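Local coordinates for RidA family protein (Psychrobacter sp. MES7-P7E, PDB 6L8P) that probably hydrolyses reactive enamine and imine intermediates to keto acids and ammonia, as other members of the RidA family do, at residues G66-A71 and F105-E110; V74-K79 and V113-E118. The protein carries 1 engineered substitution. One frame throughout, in Å; residues are numbered along the deposited sequence.

Contact 1 (G66-A71 and F105-E110)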
loop_
_atom_site.group_PDB
_atom_site.type_symbol
_atom_site.label_atom_id
_atom_site.label_comp_id
_atom_site.label_asym_id
_atom_site.label_seq_id
_atom_site.Cartn_x
_atom_site.Cartn_y
_atom_site.Cartn_z
ATOM N N GLY A 66 11.240 -22.312 0.816
ATOM C CA GLY A 66 11.395 -21.774 -0.522
ATOM C C GLY A 66 10.236 -20.890 -0.970
ATOM O O GLY A 66 9.125 -20.938 -0.436
ATOM N N PHE A 67 10.503 -20.124 -2.047
ATOM C CA PHE A 67 9.528 -19.144 -2.518
ATOM C C PHE A 67 8.211 -19.787 -2.936
ATOM O O PHE A 67 7.153 -19.298 -2.569
ATOM C CB PHE A 67 10.075 -18.333 -3.693
ATOM C CG PHE A 67 9.052 -17.441 -4.276
ATOM C CD1 PHE A 67 8.798 -16.202 -3.709
ATOM C CD2 PHE A 67 8.289 -17.856 -5.365
ATOM C CE1 PHE A 67 7.778 -15.400 -4.245
ATOM C CE2 PHE A 67 7.274 -17.071 -5.888
ATOM C CZ PHE A 67 7.020 -15.840 -5.318
ATOM N N LYS A 68 8.237 -20.811 -3.807
ATOM C CA LYS A 68 6.966 -21.318 -4.329
ATOM C C LYS A 68 6.057 -21.802 -3.205
ATOM O O LYS A 68 4.851 -21.510 -3.184
ATOM C CB LYS A 68 7.220 -22.456 -5.327
ATOM C CG LYS A 68 5.936 -22.852 -6.053
ATOM C CD LYS A 68 6.279 -23.644 -7.320
ATOM C CE LYS A 68 5.082 -24.411 -7.804
ATOM N NZ LYS A 68 5.521 -25.681 -8.465
ATOM N N ALA A 69 6.624 -22.576 -2.275
ATOM C CA ALA A 69 5.840 -23.102 -1.171
ATOM C C ALA A 69 5.323 -21.979 -0.277
ATOM O O ALA A 69 4.176 -22.017 0.180
ATOM C CB ALA A 69 6.688 -24.095 -0.375
ATOM N N GLN A 70 6.154 -20.960 -0.033
ATOM C CA GLN A 70 5.664 -19.821 0.743
ATOM C C GLN A 70 4.556 -19.082 0.015
ATOM O O GLN A 70 3.569 -18.691 0.643
ATOM C CB GLN A 70 6.802 -18.845 1.059
ATOM C CG GLN A 70 7.678 -19.362 2.205
ATOM C CD GLN A 70 8.782 -18.416 2.593
ATOM O OE1 GLN A 70 8.619 -17.199 2.567
ATOM N NE2 GLN A 70 9.938 -18.965 2.938
ATOM N N ALA A 71 4.691 -18.883 -1.310
ATOM C CA ALA A 71 3.631 -18.184 -2.056
ATOM C C ALA A 71 2.309 -18.971 -2.060
ATOM O O ALA A 71 1.219 -18.388 -1.898
ATOM C CB ALA A 71 4.095 -17.918 -3.491
ATOM N N PHE A 105 9.585 -13.500 -9.776
ATOM C CA PHE A 105 8.411 -12.891 -10.415
ATOM C C PHE A 105 7.675 -13.887 -11.314
ATOM O O PHE A 105 6.443 -13.995 -11.251
ATOM C CB PHE A 105 8.867 -11.648 -11.191
ATOM C CG PHE A 105 7.741 -10.727 -11.687
ATOM C CD1 PHE A 105 6.991 -9.977 -10.795
ATOM C CD2 PHE A 105 7.498 -10.579 -13.047
ATOM C CE1 PHE A 105 5.971 -9.096 -11.238
ATOM C CE2 PHE A 105 6.472 -9.707 -13.510
ATOM C CZ PHE A 105 5.721 -8.970 -12.604
ATOM N N ALA A 106 8.411 -14.661 -12.117
ATOM C CA ALA A 106 7.727 -15.601 -13.003
ATOM C C ALA A 106 6.934 -16.618 -12.200
ATOM O O ALA A 106 5.751 -16.857 -12.478
ATOM C CB ALA A 106 8.741 -16.296 -13.923
ATOM N N VAL A 107 7.547 -17.189 -11.146
ATOM C CA VAL A 107 6.810 -18.171 -10.374
ATOM C C VAL A 107 5.663 -17.510 -9.599
ATOM O O VAL A 107 4.593 -18.107 -9.455
ATOM C CB VAL A 107 7.779 -18.934 -9.454
ATOM C CG1 VAL A 107 7.022 -19.858 -8.516
ATOM C CG2 VAL A 107 8.741 -19.733 -10.307
ATOM N N LEU A 108 5.840 -16.253 -9.151
ATOM C CA LEU A 108 4.726 -15.526 -8.542
ATOM C C LEU A 108 3.529 -15.498 -9.483
ATOM O O LEU A 108 2.396 -15.816 -9.092
ATOM C CB LEU A 108 5.170 -14.087 -8.222
ATOM C CG LEU A 108 4.070 -13.164 -7.677
ATOM C CD1 LEU A 108 3.895 -13.457 -6.168
ATOM C CD2 LEU A 108 4.367 -11.690 -7.967
ATOM N N ASN A 109 3.792 -15.155 -10.751
ATOM C CA ASN A 109 2.680 -15.048 -11.684
ATOM C C ASN A 109 2.038 -16.412 -11.913
ATOM O O ASN A 109 0.801 -16.503 -11.992
ATOM C CB ASN A 109 3.169 -14.397 -12.981
ATOM C CG ASN A 109 3.457 -12.899 -12.806
ATOM O OD1 ASN A 109 2.731 -12.200 -12.082
ATOM N ND2 ASN A 109 4.486 -12.396 -13.489
ATOM N N GLU A 110 2.840 -17.485 -11.886
ATOM C CA GLU A 110 2.287 -18.833 -12.035
ATOM C C GLU A 110 1.397 -19.211 -10.858
ATOM O O GLU A 110 0.305 -19.778 -11.040
ATOM C CB GLU A 110 3.418 -19.843 -12.192
ATOM C CG GLU A 110 4.157 -19.729 -13.508
ATOM C CD GLU A 110 5.349 -20.674 -13.590
ATOM O OE1 GLU A 110 5.526 -21.508 -12.667
ATOM O OE2 GLU A 110 6.106 -20.576 -14.581
#
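The ring of Phe67 overlaps the first turn of helix 105-115, its CE2-CZ end lying against Val107 and Leu108. CG1 of Val107 meets it at the edge, near the ring plane, with Phe67 CE2 to Val107 CG1 at 3.8 Å. Further round the rim, Phe67 CZ reaches Leu108 CB at 3.9 Å, and Leu108 CD1 also closes on this corner. A first torsion of 174° sets the Phe67 ring trans to its own amide nitrogen and sends it across the gap, where the Phe67 and Val107 side chains run alongside each other, pointing opposite ways.

Lys68 adds the outer flank. Its aliphatic chain lies athwart the valine, CB, CG and CD all passing close to Val107 CG1, with Lys68 CG to Val107 CG1 at 4.0 Å. The same valine methyl thus touches both the ring edge and the lysine stem, which approach it from directions roughly at right angles. Lys68 NZ stays 5.9 Å from Glu110 OE1, too far for a salt bridge, so any attraction between them is probably long-range.

The axes of the short helical segments 67-71 and 105-110 come within 10.1 Å of each other, their N-to-C directions 34° apart. Beneath them Phe67 also rests on Leu99 and Leu108 on Val97, both of strand 92-99. The contact is thus apolar and modest, 188 Å² in all, and its chemistry implies cohesion through van der Waals packing, with the lysine amine directed outward from it.

Contact 2 (V74-K79 and V113-E118)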
loop_
_atom_site.group_PDB
_atom_site.type_symbol
_atom_site.label_atom_id
_atom_site.label_comp_id
_atom_site.label_asym_id
_atom_site.label_seq_id
_atom_site.Cartn_x
_atom_site.Cartn_y
_atom_site.Cartn_z
ATOM N N VAL A 74 0.851 -18.505 1.336
ATOM C CA VAL A 74 0.242 -17.182 1.469
ATOM C C VAL A 74 -1.155 -17.188 0.883
ATOM O O VAL A 74 -2.097 -16.669 1.493
ATOM C CB VAL A 74 1.119 -16.110 0.783
ATOM C CG1 VAL A 74 0.320 -14.808 0.614
ATOM C CG2 VAL A 74 2.385 -15.834 1.585
ATOM N N PHE A 75 -1.317 -17.809 -0.291
ATOM C CA PHE A 75 -2.660 -17.891 -0.871
ATOM C C PHE A 75 -3.622 -18.700 0.007
ATOM O O PHE A 75 -4.786 -18.321 0.169
ATOM C CB PHE A 75 -2.594 -18.451 -2.304
ATOM C CG PHE A 75 -2.502 -17.364 -3.362
ATOM C CD1 PHE A 75 -3.623 -16.626 -3.718
ATOM C CD2 PHE A 75 -1.279 -17.021 -3.886
ATOM C CE1 PHE A 75 -3.521 -15.573 -4.690
ATOM C CE2 PHE A 75 -1.144 -15.996 -4.818
ATOM C CZ PHE A 75 -2.290 -15.271 -5.227
ATOM N N GLU A 76 -3.156 -19.808 0.608
ATOM C CA GLU A 76 -4.048 -20.550 1.510
ATOM C C GLU A 76 -4.452 -19.700 2.716
ATOM O O GLU A 76 -5.619 -19.716 3.163
ATOM C CB GLU A 76 -3.359 -21.841 1.971
ATOM C CG GLU A 76 -3.123 -22.832 0.814
ATOM C CD GLU A 76 -4.432 -23.153 0.069
ATOM O OE1 GLU A 76 -5.455 -23.408 0.747
ATOM O OE2 GLU A 76 -4.448 -23.141 -1.189
ATOM N N ASN A 77 -3.484 -18.941 3.259
ATOM C CA ASN A 77 -3.755 -18.063 4.395
ATOM C C ASN A 77 -4.752 -16.953 4.045
ATOM O O ASN A 77 -5.705 -16.674 4.793
ATOM C CB ASN A 77 -2.424 -17.492 4.902
ATOM C CG ASN A 77 -1.503 -18.576 5.480
ATOM O OD1 ASN A 77 -1.963 -19.681 5.760
ATOM N ND2 ASN A 77 -0.196 -18.255 5.648
ATOM N N ILE A 78 -4.566 -16.326 2.879
ATOM C CA ILE A 78 -5.506 -15.303 2.442
ATOM C C ILE A 78 -6.882 -15.899 2.225
ATOM O O ILE A 78 -7.875 -15.316 2.654
ATOM C CB ILE A 78 -4.978 -14.603 1.177
ATOM C CG1 ILE A 78 -3.711 -13.803 1.529
ATOM C CG2 ILE A 78 -6.048 -13.662 0.600
ATOM C CD1 ILE A 78 -3.024 -13.209 0.274
ATOM N N LYS A 79 -6.945 -17.052 1.554
ATOM C CA LYS A 79 -8.232 -17.708 1.290
ATOM C C LYS A 79 -8.980 -17.980 2.593
ATOM O O LYS A 79 -10.194 -17.715 2.695
ATOM C CB LYS A 79 -7.987 -18.997 0.503
ATOM C CG LYS A 79 -9.242 -19.693 0.019
ATOM C CD LYS A 79 -8.831 -20.617 -1.128
ATOM C CE LYS A 79 -9.483 -21.968 -1.028
ATOM N NZ LYS A 79 -10.838 -21.788 -0.479
ATOM N N VAL A 113 -1.906 -17.548 -11.237
ATOM C CA VAL A 113 -2.783 -18.196 -12.219
ATOM C C VAL A 113 -3.395 -19.444 -11.612
ATOM O O VAL A 113 -4.588 -19.725 -11.798
ATOM C CB VAL A 113 -2.002 -18.521 -13.508
ATOM C CG1 VAL A 113 -2.819 -19.511 -14.390
ATOM C CG2 VAL A 113 -1.674 -17.256 -14.293
ATOM N N ALA A 114 -2.606 -20.181 -10.826
ATOM C CA ALA A 114 -3.105 -21.428 -10.258
ATOM C C ALA A 114 -4.189 -21.187 -9.221
ATOM O O ALA A 114 -5.055 -22.050 -9.008
ATOM C CB ALA A 114 -1.946 -22.213 -9.639
ATOM N N ASN A 115 -4.187 -20.020 -8.575
ATOM C CA ASN A 115 -5.081 -19.792 -7.467
ATOM C C ASN A 115 -6.249 -18.874 -7.776
ATOM O O ASN A 115 -7.141 -18.744 -6.931
ATOM C CB ASN A 115 -4.281 -19.215 -6.274
ATOM C CG ASN A 115 -3.510 -20.277 -5.521
ATOM O OD1 ASN A 115 -4.070 -20.918 -4.635
ATOM N ND2 ASN A 115 -2.244 -20.472 -5.850
ATOM N N LEU A 116 -6.265 -18.229 -8.947
ATOM C CA LEU A 116 -7.230 -17.177 -9.230
ATOM C C LEU A 116 -7.883 -17.469 -10.562
ATOM O O LEU A 116 -7.265 -18.079 -11.435
ATOM C CB LEU A 116 -6.568 -15.774 -9.327
ATOM C CG LEU A 116 -5.863 -15.304 -8.038
ATOM C CD1 LEU A 116 -4.987 -14.096 -8.398
ATOM C CD2 LEU A 116 -6.859 -14.985 -6.931
ATOM N N SER A 117 -9.118 -16.999 -10.710
ATOM C CA SER A 117 -9.786 -16.984 -12.004
ATOM C C SER A 117 -10.020 -15.547 -12.441
ATOM O O SER A 117 -10.196 -14.643 -11.615
ATOM C CB SER A 117 -11.114 -17.730 -11.942
ATOM O OG SER A 117 -11.948 -17.196 -10.918
ATOM N N GLU A 118 -10.016 -15.353 -13.754
ATOM C CA GLU A 118 -10.327 -14.051 -14.317
ATOM C C GLU A 118 -11.737 -13.595 -13.927
ATOM O O GLU A 118 -12.638 -14.413 -13.683
ATOM C CB GLU A 118 -10.206 -14.097 -15.833
ATOM C CG GLU A 118 -8.819 -14.350 -16.299
ATOM C CD GLU A 118 -8.726 -14.604 -17.783
ATOM O OE1 GLU A 118 -9.105 -15.712 -18.225
ATOM O OE2 GLU A 118 -8.268 -13.695 -18.504
#
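Asn115, in the last turn of helix 105-115, lays its side chain over one face of the Phe75 ring. Its CB sits 4.0 Å from the centroid of the Phe75 ring and 23° off the ring normal, which meets the geometry of a CH-pi contact. The carboxamide continues the overlap past the rim: the ring and amide planes are only 8° apart, so the two flat groups are stacked, with Asn115 CG 3.8 Å from Phe75 CG. A chi1 of -79° puts the Asn115 amide beside its backbone N and trans to the carbonyl carbon, and from there OD1 of Asn115 comes to 3.7 Å from CB of Phe75. The amide rotation has a second restraint, since ND2 of Asn115 donates a hydrogen bond to the backbone O of Val111 one turn earlier. On the outer side the folded chain of Glu76 brings its OE2 to 4.1 Å from Asn115 OD1, a loose approach of two oxygens that supplies no bond.

Leu116 follows, where the backbone turns out of the helix. Its branch stands roughly perpendicular to the Phe75 side chain, and CD2 of Leu116 touches CE1 of Phe75 at 4.1 Å. The aromatic side chain is thus met by consecutive residues where the helix turns into loop, while Phe112, from the preceding turn, packs its ring edge-to-face with that of Phe75.

On the sheet-facing side of helix 67-84, Val74 and Ile78 rest on Ile139 of strand 137-144. Phe75 therefore bridges laterally between neighbouring helices, an arrangement that fits the alpha/beta fold of the RidA (YjgF/YER057c/UK114) family, in which two helices pack against one side of a mixed beta-sheet.

In the fold
From the N terminus, the chain passes through strands 23-26, 41-44 and 47-54 before entering helix 67-84, which supplies the first segments of both contacts. Strand 92-99 then carries it through the sheet to helix 105-115. Contact 1 closes its loop when the start of this helix meets the start of helix 67-84; contact 2 closes a second, overlapping loop, begun later on helix 67-84 and ended at the close of helix 105-115. The segments alternate, so the two loops cross; the centres of the two contacts lie 12 Å apart. Together they join the helices at two levels, consistent with the roughly parallel course measured in contact 1, and tie together the helix-strand-helix unit around strand 92-99.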